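Local coordinates for F-actin-capping protein subunit alpha (Dictyostelium discoideum, PDB 4AKR) that caps the fast-growing barbed ends of actin filaments independently of calcium, blocking subunit exchange there without severing the filaments, at residues A116-E121 with S219-A224; I146-C151 with C173-G178; K208-P213 with F225-K230; E106-I111 with Y138-S143. All blocks are in the same frame, centred on the assembly; numbering follows the deposited sequence.

Contact 1 (A116-E121 with S219-A224); sequences AAFDEE and STAVNA
Two helices lying on the same face of the five-stranded antiparallel sheet pack against each other here. Segments A116-E121 and S219-A224 run in roughly parallel directions, their axes 8.2 Å apart at a crossing angle of -35°, a spacing made possible by small residues at the interface. The aromatic part belongs to F118. Its CG lies anti to the carbonyl carbon (chi1 -86°), which swings the ring across to the second helix so that A221 meets one face. A CH-pi contact results, with A221 CA 3.9 Å from the F118 ring centroid and over the face. Near the ring plane, T220 CG2 meets the edge 3.8 Å from F118 CZ, while A224 CB approaches obliquely, 3.9 Å from F118 CE2. V137 of the sheet also touches this ring, placing it between sheet and helix. Aliphatic packing continues on the more exposed side, where E121, bent at chi2 (-56°), sends its CG past A221 CB and brings its CD to 3.8 Å from V222 CG2. The polar end of E121 is drawn off to K124, which forms a salt bridge with OE2. At the centre, methyl meets backbone: A221 CB sits only 3.3 Å from A117 O.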
loop_
_atom_site.group_PDB
_atom_site.type_symbol
_atom_site.label_atom_id
_atom_site.label_comp_id
_atom_site.label_asym_id
_atom_site.label_seq_id
_atom_site.Cartn_x
_atom_site.Cartn_y
_atom_site.Cartn_z
ATOM N N ALA A 116 33.536 -16.079 -6.402
ATOM C CA ALA A 116 34.043 -16.139 -5.025
ATOM C C ALA A 116 34.581 -14.795 -4.549
ATOM O O ALA A 116 34.353 -14.399 -3.412
ATOM C CB ALA A 116 35.130 -17.218 -4.901
ATOM N N ALA A 117 35.309 -14.100 -5.413
ATOM C CA ALA A 117 35.829 -12.789 -5.051
ATOM C C ALA A 117 34.659 -11.823 -4.834
ATOM O O ALA A 117 34.709 -10.984 -3.939
ATOM C CB ALA A 117 36.751 -12.271 -6.135
ATOM N N PHE A 118 33.605 -11.933 -5.640
ATOM C CA PHE A 118 32.443 -11.059 -5.456
ATOM C C PHE A 118 31.669 -11.444 -4.200
ATOM O O PHE A 118 31.163 -10.590 -3.468
ATOM C CB PHE A 118 31.489 -11.131 -6.655
ATOM C CG PHE A 118 31.847 -10.198 -7.781
ATOM C CD1 PHE A 118 33.037 -10.357 -8.489
ATOM C CD2 PHE A 118 30.985 -9.160 -8.142
ATOM C CE1 PHE A 118 33.364 -9.494 -9.543
ATOM C CE2 PHE A 118 31.303 -8.288 -9.198
ATOM C CZ PHE A 118 32.494 -8.460 -9.897
ATOM N N ASP A 119 31.583 -12.743 -3.951
ATOM C CA ASP A 119 30.855 -13.228 -2.790
ATOM C C ASP A 119 31.434 -12.673 -1.481
ATOM O O ASP A 119 30.677 -12.307 -0.587
ATOM C CB ASP A 119 30.844 -14.764 -2.780
ATOM C CG ASP A 119 29.648 -15.326 -2.047
ATOM O OD1 ASP A 119 28.976 -14.547 -1.337
ATOM O OD2 ASP A 119 29.372 -16.538 -2.179
ATOM N N GLU A 120 32.760 -12.598 -1.367
ATOM C CA GLU A 120 33.375 -12.058 -0.143
ATOM C C GLU A 120 32.898 -10.628 0.109
ATOM O O GLU A 120 32.619 -10.234 1.243
ATOM C CB GLU A 120 34.910 -12.024 -0.236
ATOM C CG GLU A 120 35.630 -13.371 -0.251
ATOM C CD GLU A 120 37.156 -13.218 -0.183
ATOM O OE1 GLU A 120 37.703 -12.290 -0.834
ATOM O OE2 GLU A 120 37.815 -14.028 0.512
ATOM N N GLU A 121 32.826 -9.844 -0.960
ATOM C CA GLU A 121 32.408 -8.456 -0.847
ATOM C C GLU A 121 30.914 -8.302 -0.545
ATOM O O GLU A 121 30.526 -7.463 0.273
ATOM C CB GLU A 121 32.780 -7.699 -2.128
ATOM C CG GLU A 121 34.277 -7.676 -2.410
ATOM C CD GLU A 121 35.075 -7.107 -1.246
ATOM O OE1 GLU A 121 34.764 -5.975 -0.799
ATOM O OE2 GLU A 121 36.015 -7.788 -0.776
ATOM N N SER A 219 40.215 -7.177 -7.143
ATOM C CA SER A 219 39.966 -5.757 -7.417
ATOM C C SER A 219 38.612 -5.518 -8.065
ATOM O O SER A 219 37.859 -4.645 -7.643
ATOM C CB SER A 219 41.053 -5.189 -8.337
ATOM O OG SER A 219 42.312 -5.191 -7.695
ATOM N N THR A 220 38.326 -6.292 -9.106
ATOM C CA THR A 220 37.074 -6.190 -9.842
ATOM C C THR A 220 35.899 -6.227 -8.875
ATOM O O THR A 220 34.953 -5.444 -8.995
ATOM C CB THR A 220 36.952 -7.357 -10.846
ATOM O OG1 THR A 220 38.062 -7.323 -11.743
ATOM C CG2 THR A 220 35.680 -7.255 -11.647
ATOM N N ALA A 221 35.972 -7.133 -7.907
ATOM C CA ALA A 221 34.917 -7.286 -6.907
ATOM C C ALA A 221 34.857 -6.086 -5.971
ATOM O O ALA A 221 33.789 -5.517 -5.744
ATOM C CB ALA A 221 35.145 -8.560 -6.099
ATOM N N VAL A 222 36.013 -5.709 -5.437
ATOM C CA VAL A 222 36.109 -4.593 -4.510
ATOM C C VAL A 222 35.619 -3.292 -5.124
ATOM O O VAL A 222 34.861 -2.543 -4.500
ATOM C CB VAL A 222 37.562 -4.400 -4.022
ATOM C CG1 VAL A 222 37.695 -3.090 -3.258
ATOM C CG2 VAL A 222 37.960 -5.566 -3.124
ATOM N N ASN A 223 36.049 -3.023 -6.350
ATOM C CA ASN A 223 35.652 -1.795 -7.009
ATOM C C ASN A 223 34.216 -1.818 -7.490
ATOM O O ASN A 223 33.608 -0.770 -7.647
ATOM C CB ASN A 223 36.618 -1.483 -8.151
ATOM C CG ASN A 223 38.040 -1.287 -7.650
ATOM O OD1 ASN A 223 38.261 -0.599 -6.656
ATOM N ND2 ASN A 223 39.006 -1.892 -8.326
ATOM N N ALA A 224 33.660 -3.004 -7.702
ATOM C CA ALA A 224 32.279 -3.091 -8.152
ATOM C C ALA A 224 31.381 -2.727 -6.972
ATOM O O ALA A 224 30.381 -2.028 -7.129
ATOM C CB ALA A 224 31.962 -4.497 -8.638
HETATM O O HOH W 1 33.959 -2.751 -1.543
#

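Contact 2 (I146-C151 with C173-G178); sequences IKITVC and CTFKPG
Strands 145-158 and 163-175 form an antiparallel hairpin, and I146-C151 pairs with C173-G178 through four backbone hydrogen bonds. The hydrogen-bonded pairs are I146 with F175 and I148 with C173, the shortest bond being I148 N to C173 O at 2.7 Å and the straightest I146 N to F175 O at 179°. All four side chains of these pairs lie on the tightly packed, helix-covered face. F175 CG takes the crowded position between backbone N and carbonyl carbon (chi1 58°), which lays the ring back across the neighbouring strand. One ring face lies against I146 CB, with I146 CG2 4.0 Å from F175 CZ, while I148 CG1 meets the ring edge 3.7 Å from F175 CE1. Y114 of helix 112-129 adds an edge-to-face contact. An alanine in place of F175 would remove this ring and would probably loosen the packing of I146 and I148 beneath the helix. The opposite face is looser: K147 and T174 form the non-hydrogen-bonded pair, K147 CG stays 4.1 Å from T174 OG1, and the lysine chain turns away. Backbone bonds thus set the register, while apolar contacts on one face join the two strands and present a nonpolar surface to helix 112-129.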
loop_
_atom_site.group_PDB
_atom_site.type_symbol
_atom_site.label_atom_id
_atom_site.label_comp_id
_atom_site.label_asym_id
_atom_site.label_seq_id
_atom_site.Cartn_x
_atom_site.Cartn_y
_atom_site.Cartn_z
ATOM N N ILE A 146 31.668 -12.543 -18.391
ATOM C CA ILE A 146 31.072 -13.075 -17.165
ATOM C C ILE A 146 29.978 -12.214 -16.540
ATOM O O ILE A 146 30.115 -10.993 -16.425
ATOM C CB ILE A 146 32.140 -13.289 -16.069
ATOM C CG1 ILE A 146 33.139 -14.353 -16.519
ATOM C CG2 ILE A 146 31.467 -13.693 -14.754
ATOM C CD1 ILE A 146 34.373 -14.433 -15.651
ATOM N N LYS A 147 28.897 -12.862 -16.123
ATOM C CA LYS A 147 27.816 -12.157 -15.461
ATOM C C LYS A 147 27.727 -12.620 -14.005
ATOM O O LYS A 147 27.511 -13.799 -13.728
ATOM C CB LYS A 147 26.475 -12.404 -16.156
ATOM C CG LYS A 147 25.309 -11.761 -15.403
ATOM C CD LYS A 147 23.957 -11.934 -16.096
ATOM C CE LYS A 147 23.477 -13.372 -16.059
ATOM N NZ LYS A 147 22.077 -13.496 -16.551
ATOM N N ILE A 148 27.914 -11.690 -13.073
ATOM C CA ILE A 148 27.819 -12.012 -11.653
ATOM C C ILE A 148 26.577 -11.330 -11.119
ATOM O O ILE A 148 26.468 -10.113 -11.189
ATOM C CB ILE A 148 29.043 -11.500 -10.863
ATOM C CG1 ILE A 148 30.317 -12.153 -11.405
ATOM C CG2 ILE A 148 28.870 -11.797 -9.372
ATOM C CD1 ILE A 148 30.277 -13.668 -11.401
ATOM N N THR A 149 25.635 -12.116 -10.604
ATOM C CA THR A 149 24.395 -11.573 -10.067
ATOM C C THR A 149 24.380 -11.560 -8.539
ATOM O O THR A 149 24.518 -12.604 -7.897
ATOM C CB THR A 149 23.184 -12.382 -10.566
ATOM O OG1 THR A 149 23.233 -12.480 -11.995
ATOM C CG2 THR A 149 21.887 -11.699 -10.163
ATOM N N VAL A 150 24.206 -10.372 -7.967
ATOM C CA VAL A 150 24.170 -10.192 -6.522
ATOM C C VAL A 150 22.753 -9.886 -6.032
ATOM O O VAL A 150 22.134 -8.903 -6.450
ATOM C CB VAL A 150 25.076 -9.034 -6.080
ATOM C CG1 VAL A 150 25.145 -8.979 -4.574
ATOM C CG2 VAL A 150 26.455 -9.196 -6.674
ATOM N N CYS A 151 22.252 -10.731 -5.138
ATOM C CA CYS A 151 20.923 -10.565 -4.577
ATOM C C CYS A 151 21.025 -10.308 -3.077
ATOM O O CYS A 151 21.782 -10.975 -2.379
ATOM C CB CYS A 151 20.087 -11.827 -4.794
ATOM S SG CYS A 151 19.878 -12.359 -6.509
ATOM N N CYS A 173 26.172 -7.702 -12.522
ATOM C CA CYS A 173 27.454 -7.177 -12.974
ATOM C C CYS A 173 28.059 -7.977 -14.121
ATOM O O CYS A 173 28.370 -9.164 -13.971
ATOM C CB CYS A 173 28.429 -7.149 -11.801
ATOM S SG CYS A 173 27.672 -6.570 -10.265
ATOM N N THR A 174 28.248 -7.308 -15.258
ATOM C CA THR A 174 28.799 -7.946 -16.449
ATOM C C THR A 174 30.162 -7.369 -16.824
ATOM O O THR A 174 30.387 -6.158 -16.735
ATOM C CB THR A 174 27.834 -7.797 -17.639
ATOM O OG1 THR A 174 26.558 -8.355 -17.295
ATOM C CG2 THR A 174 28.369 -8.541 -18.843
ATOM N N PHE A 175 31.073 -8.236 -17.250
ATOM C CA PHE A 175 32.416 -7.784 -17.601
ATOM C C PHE A 175 33.274 -8.800 -18.346
ATOM O O PHE A 175 33.047 -10.005 -18.278
ATOM C CB PHE A 175 33.150 -7.366 -16.329
ATOM C CG PHE A 175 33.254 -8.465 -15.301
ATOM C CD1 PHE A 175 32.200 -8.718 -14.425
ATOM C CD2 PHE A 175 34.400 -9.254 -15.216
ATOM C CE1 PHE A 175 32.285 -9.745 -13.472
ATOM C CE2 PHE A 175 34.499 -10.285 -14.264
ATOM C CZ PHE A 175 33.438 -10.528 -13.393
ATOM N N LYS A 176 34.257 -8.279 -19.071
ATOM C CA LYS A 176 35.215 -9.101 -19.803
ATOM C C LYS A 176 36.309 -9.306 -18.755
ATOM O O LYS A 176 36.829 -8.339 -18.200
ATOM C CB LYS A 176 35.768 -8.326 -21.004
ATOM C CG LYS A 176 36.780 -9.084 -21.861
ATOM C CD LYS A 176 37.226 -8.229 -23.052
ATOM C CE LYS A 176 38.081 -9.009 -24.046
ATOM N NZ LYS A 176 38.368 -8.192 -25.267
ATOM N N PRO A 177 36.651 -10.562 -18.446
ATOM C CA PRO A 177 37.689 -10.783 -17.438
ATOM C C PRO A 177 39.089 -10.276 -17.765
ATOM O O PRO A 177 39.635 -10.586 -18.818
ATOM C CB PRO A 177 37.646 -12.299 -17.219
ATOM C CG PRO A 177 37.092 -12.828 -18.508
ATOM C CD PRO A 177 36.025 -11.834 -18.849
ATOM N N GLY A 178 39.650 -9.485 -16.849
ATOM C CA GLY A 178 41.001 -8.966 -17.009
ATOM C C GLY A 178 41.199 -7.550 -17.518
ATOM O O GLY A 178 42.258 -6.952 -17.302
#

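Contact 3 (K208-P213 with F225-K230); sequences KQTTSP and FKAIGK
The shortest hydrogen bond within these segments holds F225 O: one intrahelical bond, from G229 N at 2.8 Å; none crosses to K208-P213. The contact is strand-on-helix packing: strand 198-213, outermost of the five-stranded antiparallel sheet within this chain, lies along helix 217-248, which follows it after a short turn. The two segments run nearly antiparallel at 154°, with axes 7.9 Å apart at closest approach. That spacing is short enough for A227, whose methyl points at the strand, to carry nearly the whole contact. T210 meets it from the strand with both its CB, 3.9 Å from A227 CB, and its hydroxyl. Farther along the strand S212 is buried and also points toward the helix; its OG stays 4.4 Å from A227 CB, and the side chain packs on A224 as well. I228 turns off the line between the segments and packs instead on W171 and C173, while F225 faces the other helix, 112-129. Beyond the contact, K208 NZ makes a weak hydrogen bond to the backbone of the other protein chain. The T210 rotamer places the hydroxyl between backbone N and carbonyl carbon (chi1 64°), bringing OG1 to 3.7 Å from A227 CB.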
loop_
_atom_site.group_PDB
_atom_site.type_symbol
_atom_site.label_atom_id
_atom_site.label_comp_id
_atom_site.label_asym_id
_atom_site.label_seq_id
_atom_site.Cartn_x
_atom_site.Cartn_y
_atom_site.Cartn_z
ATOM N N LYS A 208 19.314 1.554 -11.391
ATOM C CA LYS A 208 20.550 2.321 -11.513
ATOM C C LYS A 208 21.605 1.515 -12.244
ATOM O O LYS A 208 21.537 0.290 -12.301
ATOM C CB LYS A 208 21.094 2.673 -10.127
ATOM C CG LYS A 208 20.169 3.514 -9.268
ATOM C CD LYS A 208 20.152 4.957 -9.727
ATOM C CE LYS A 208 19.288 5.809 -8.806
ATOM N NZ LYS A 208 19.329 7.252 -9.192
ATOM N N GLN A 209 22.583 2.213 -12.801
ATOM C CA GLN A 209 23.681 1.558 -13.496
ATOM C C GLN A 209 24.980 2.253 -13.121
ATOM O O GLN A 209 25.070 3.478 -13.176
ATOM C CB GLN A 209 23.505 1.609 -15.023
ATOM C CG GLN A 209 24.732 1.077 -15.786
ATOM C CD GLN A 209 24.580 1.115 -17.297
ATOM O OE1 GLN A 209 23.859 0.313 -17.891
ATOM N NE2 GLN A 209 25.263 2.054 -17.924
ATOM N N THR A 210 25.978 1.467 -12.726
ATOM C CA THR A 210 27.272 2.023 -12.366
ATOM C C THR A 210 28.337 1.357 -13.218
ATOM O O THR A 210 28.072 0.369 -13.912
ATOM C CB THR A 210 27.616 1.779 -10.879
ATOM O OG1 THR A 210 27.733 0.375 -10.640
ATOM C CG2 THR A 210 26.539 2.350 -9.981
ATOM N N THR A 211 29.543 1.904 -13.164
ATOM C CA THR A 211 30.651 1.363 -13.928
ATOM C C THR A 211 31.934 1.388 -13.104
ATOM O O THR A 211 32.163 2.315 -12.318
ATOM C CB THR A 211 30.862 2.170 -15.225
ATOM O OG1 THR A 211 29.674 2.104 -16.022
ATOM C CG2 THR A 211 32.022 1.603 -16.025
ATOM N N SER A 212 32.766 0.367 -13.284
ATOM C CA SER A 212 34.031 0.278 -12.568
ATOM C C SER A 212 35.021 -0.625 -13.318
ATOM O O SER A 212 34.633 -1.405 -14.192
ATOM C CB SER A 212 33.783 -0.219 -11.137
ATOM O OG SER A 212 32.886 -1.309 -11.128
ATOM N N PRO A 213 36.318 -0.523 -12.984
ATOM C CA PRO A 213 37.396 -1.301 -13.606
ATOM C C PRO A 213 37.325 -2.825 -13.487
ATOM O O PRO A 213 37.018 -3.367 -12.428
ATOM C CB PRO A 213 38.655 -0.757 -12.929
ATOM C CG PRO A 213 38.264 0.612 -12.487
ATOM C CD PRO A 213 36.866 0.405 -11.982
ATOM N N PHE A 225 31.758 -3.202 -5.788
ATOM C CA PHE A 225 30.994 -2.930 -4.580
ATOM C C PHE A 225 31.173 -1.516 -4.067
ATOM O O PHE A 225 30.309 -0.997 -3.364
ATOM C CB PHE A 225 31.328 -3.962 -3.502
ATOM C CG PHE A 225 30.471 -5.191 -3.585
ATOM C CD1 PHE A 225 29.236 -5.234 -2.948
ATOM C CD2 PHE A 225 30.847 -6.261 -4.393
ATOM C CE1 PHE A 225 28.384 -6.315 -3.119
ATOM C CE2 PHE A 225 30.005 -7.348 -4.573
ATOM C CZ PHE A 225 28.769 -7.377 -3.938
ATOM N N LYS A 226 32.283 -0.882 -4.420
ATOM C CA LYS A 226 32.485 0.496 -4.010
ATOM C C LYS A 226 31.443 1.302 -4.790
ATOM O O LYS A 226 30.776 2.178 -4.239
ATOM C CB LYS A 226 33.893 0.975 -4.368
ATOM C CG LYS A 226 34.934 0.692 -3.303
ATOM C CD LYS A 226 36.252 1.384 -3.599
ATOM C CE LYS A 226 37.232 1.154 -2.471
ATOM N NZ LYS A 226 38.576 1.696 -2.805
ATOM N N ALA A 227 31.301 0.978 -6.072
ATOM C CA ALA A 227 30.344 1.658 -6.938
ATOM C C ALA A 227 28.913 1.354 -6.501
ATOM O O ALA A 227 28.122 2.272 -6.270
ATOM C CB ALA A 227 30.554 1.224 -8.383
ATOM N N ILE A 228 28.587 0.064 -6.392
ATOM C CA ILE A 228 27.253 -0.364 -5.968
ATOM C C ILE A 228 26.850 0.254 -4.623
ATOM O O ILE A 228 25.721 0.705 -4.460
ATOM C CB ILE A 228 27.174 -1.910 -5.845
ATOM C CG1 ILE A 228 27.140 -2.545 -7.233
ATOM C CG2 ILE A 228 25.943 -2.326 -5.052
ATOM C CD1 ILE A 228 27.178 -4.065 -7.198
ATOM N N GLY A 229 27.777 0.269 -3.667
ATOM C CA GLY A 229 27.491 0.824 -2.351
ATOM C C GLY A 229 27.240 2.323 -2.356
ATOM O O GLY A 229 26.475 2.841 -1.541
ATOM N N LYS A 230 27.896 3.015 -3.281
ATOM C CA LYS A 230 27.754 4.453 -3.419
ATOM C C LYS A 230 26.388 4.744 -4.020
ATOM O O LYS A 230 25.671 5.630 -3.562
ATOM C CB LYS A 230 28.853 5.002 -4.333
ATOM C CG LYS A 230 28.874 6.522 -4.428
ATOM C CD LYS A 230 29.157 6.978 -5.855
ATOM C CE LYS A 230 29.132 8.496 -5.978
ATOM N NZ LYS A 230 30.259 9.138 -5.241
#

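Contact 4 (E106-I111 with Y138-S143); sequences EIEQDI and YGTKVS
Two carboxylates, those of E108 and D110, are the flat groups, and K141 meets each differently: its NZ stands above the plane of the E108 group, 27° out of it, but approaches D110 from the side of the syn lone pairs of both oxygens. Together they make a salt-bridge network between the loop leading into helix 112-129 and strand 134-142, an outermost strand of the five-stranded antiparallel sheet within this chain. The E108 side chain, extended beyond CG, lies alongside T140 and turns both oxygens to the strand. E108 OE2 accepts a hydrogen bond from T140 OG1, 2.8 Å away, while E108 OE1 takes two donors, K141 N at 2.9 Å and K141 NZ at 2.6 Å. The backbone bond is rather bent (138°). E108 OE2 receives T140 OG1, and E108 OE1 receives K141 N, each on its syn lone pair, so the carboxylate spans two successive residues of the strand. D110 and K141 reach tip to tip, with NZ 2.7 Å from both OD1 and OD2; bends at chi3 and chi4 of the lysine curl the ammonium back between the two acids. Replacing E108 by an alanine would remove three strand-directed bonds and would probably leave K141 held by D110 alone of the two acids, loosening the loop from the strand. So close an ammonium is likely to favour the ionised form of both acids. Beneath the charges the contact is apolar: I111, at the N-cap position of the helix, packs CG2 3.6 Å from K141 CG and lays CD1 over the backbone, 3.3 Å from T140 N.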
loop_
_atom_site.group_PDB
_atom_site.type_symbol
_atom_site.label_atom_id
_atom_site.label_comp_id
_atom_site.label_asym_id
_atom_site.label_seq_id
_atom_site.Cartn_x
_atom_site.Cartn_y
_atom_site.Cartn_z
ATOM N N GLU A 106 26.603 -27.862 -10.929
ATOM C CA GLU A 106 25.767 -26.679 -11.159
ATOM C C GLU A 106 26.569 -25.384 -11.146
ATOM O O GLU A 106 26.205 -24.406 -11.792
ATOM C CB GLU A 106 24.673 -26.569 -10.098
ATOM C CG GLU A 106 23.662 -27.703 -10.095
ATOM C CD GLU A 106 24.248 -29.016 -9.624
ATOM O OE1 GLU A 106 24.932 -29.027 -8.586
ATOM O OE2 GLU A 106 24.010 -30.042 -10.285
ATOM N N ILE A 107 27.658 -25.378 -10.391
ATOM C CA ILE A 107 28.501 -24.198 -10.291
ATOM C C ILE A 107 29.549 -24.216 -11.396
ATOM O O ILE A 107 30.237 -25.218 -11.596
ATOM C CB ILE A 107 29.196 -24.151 -8.912
ATOM C CG1 ILE A 107 28.131 -24.185 -7.805
ATOM C CG2 ILE A 107 30.077 -22.908 -8.808
ATOM C CD1 ILE A 107 28.688 -24.316 -6.396
ATOM N N GLU A 108 29.663 -23.110 -12.124
ATOM C CA GLU A 108 30.646 -23.016 -13.197
ATOM C C GLU A 108 32.024 -22.736 -12.613
ATOM O O GLU A 108 32.328 -21.607 -12.231
ATOM C CB GLU A 108 30.249 -21.909 -14.174
ATOM C CG GLU A 108 29.033 -22.259 -15.009
ATOM C CD GLU A 108 28.506 -21.081 -15.789
ATOM O OE1 GLU A 108 29.305 -20.430 -16.500
ATOM O OE2 GLU A 108 27.288 -20.809 -15.691
ATOM N N GLN A 109 32.857 -23.776 -12.556
ATOM C CA GLN A 109 34.201 -23.659 -11.997
ATOM C C GLN A 109 35.150 -22.724 -12.742
ATOM O O GLN A 109 36.003 -22.098 -12.124
ATOM C CB GLN A 109 34.862 -25.042 -11.891
ATOM C CG GLN A 109 34.176 -26.020 -10.946
ATOM C CD GLN A 109 33.932 -25.434 -9.572
ATOM O OE1 GLN A 109 34.817 -24.833 -8.978
ATOM N NE2 GLN A 109 32.723 -25.617 -9.055
ATOM N N ASP A 110 35.013 -22.617 -14.059
ATOM C CA ASP A 110 35.933 -21.770 -14.813
ATOM C C ASP A 110 35.909 -20.282 -14.482
ATOM O O ASP A 110 36.865 -19.570 -14.778
ATOM C CB ASP A 110 35.746 -21.982 -16.320
ATOM C CG ASP A 110 34.322 -21.749 -16.780
ATOM O OD1 ASP A 110 33.512 -21.197 -16.007
ATOM O OD2 ASP A 110 34.017 -22.122 -17.932
ATOM N N ILE A 111 34.837 -19.815 -13.851
ATOM C CA ILE A 111 34.722 -18.406 -13.485
ATOM C C ILE A 111 34.466 -18.271 -11.981
ATOM O O ILE A 111 34.220 -17.178 -11.473
ATOM C CB ILE A 111 33.564 -17.737 -14.248
ATOM C CG1 ILE A 111 32.235 -18.346 -13.817
ATOM C CG2 ILE A 111 33.729 -17.966 -15.736
ATOM C CD1 ILE A 111 31.038 -17.695 -14.466
ATOM N N TYR A 138 25.588 -15.339 -7.589
ATOM C CA TYR A 138 25.608 -16.352 -8.631
ATOM C C TYR A 138 26.564 -15.940 -9.742
ATOM O O TYR A 138 26.912 -14.771 -9.866
ATOM C CB TYR A 138 24.206 -16.507 -9.210
ATOM C CG TYR A 138 23.127 -16.719 -8.173
ATOM C CD1 TYR A 138 22.965 -17.956 -7.547
ATOM C CD2 TYR A 138 22.249 -15.688 -7.833
ATOM C CE1 TYR A 138 21.942 -18.164 -6.609
ATOM C CE2 TYR A 138 21.224 -15.880 -6.894
ATOM C CZ TYR A 138 21.073 -17.119 -6.294
ATOM O OH TYR A 138 20.035 -17.332 -5.417
ATOM N N GLY A 139 26.989 -16.904 -10.551
ATOM C CA GLY A 139 27.891 -16.600 -11.646
ATOM C C GLY A 139 27.588 -17.435 -12.874
ATOM O O GLY A 139 27.076 -18.551 -12.759
ATOM N N THR A 140 27.900 -16.901 -14.050
ATOM C CA THR A 140 27.660 -17.618 -15.295
ATOM C C THR A 140 28.358 -16.931 -16.463
ATOM O O THR A 140 28.584 -15.718 -16.436
ATOM C CB THR A 140 26.163 -17.707 -15.608
ATOM O OG1 THR A 140 25.961 -18.547 -16.749
ATOM C CG2 THR A 140 25.604 -16.330 -15.911
ATOM N N LYS A 141 28.709 -17.716 -17.477
ATOM C CA LYS A 141 29.378 -17.196 -18.663
ATOM C C LYS A 141 28.364 -16.698 -19.685
ATOM O O LYS A 141 27.378 -17.376 -19.980
ATOM C CB LYS A 141 30.244 -18.283 -19.314
ATOM C CG LYS A 141 31.500 -18.640 -18.539
ATOM C CD LYS A 141 32.248 -19.796 -19.190
ATOM C CE LYS A 141 31.468 -21.099 -19.083
ATOM N NZ LYS A 141 31.366 -21.560 -17.679
ATOM N N VAL A 142 28.611 -15.506 -20.214
ATOM C CA VAL A 142 27.737 -14.918 -21.225
ATOM C C VAL A 142 28.606 -14.387 -22.358
ATOM O O VAL A 142 29.797 -14.155 -22.164
ATOM C CB VAL A 142 26.897 -13.764 -20.642
ATOM C CG1 VAL A 142 25.998 -14.294 -19.553
ATOM C CG2 VAL A 142 27.802 -12.673 -20.105
ATOM N N SER A 143 28.002 -14.197 -23.531
ATOM C CA SER A 143 28.705 -13.710 -24.720
ATOM C C SER A 143 29.788 -12.675 -24.439
ATOM O O SER A 143 30.930 -12.824 -24.879
ATOM C CB SER A 143 27.703 -13.121 -25.712
ATOM O OG SER A 143 26.726 -14.081 -26.074
#

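Contact 1 is the most buried of the four, contacts 2 and 3 are partly buried, and contact 4 lies at the surface. Contacts 2, 3 and 4 all involve the five-stranded sheet, and contacts 1 and 3 share helix 217-248. F118 of contact 1 packs on I148 and F175 of contact 2, so helix pair and hairpin form one continuous core; contact 3 joins it through F225, which touches E121. Contact 4 meets contact 2 along neighbouring strands, and I111 of its loop also touches I146, yet it stays about 5 Å from contact 1 at the nearest atoms. Chemistry follows position: methyl and ring packing inside, backbone bonding within the sheet, and ion pairs at the outer edge.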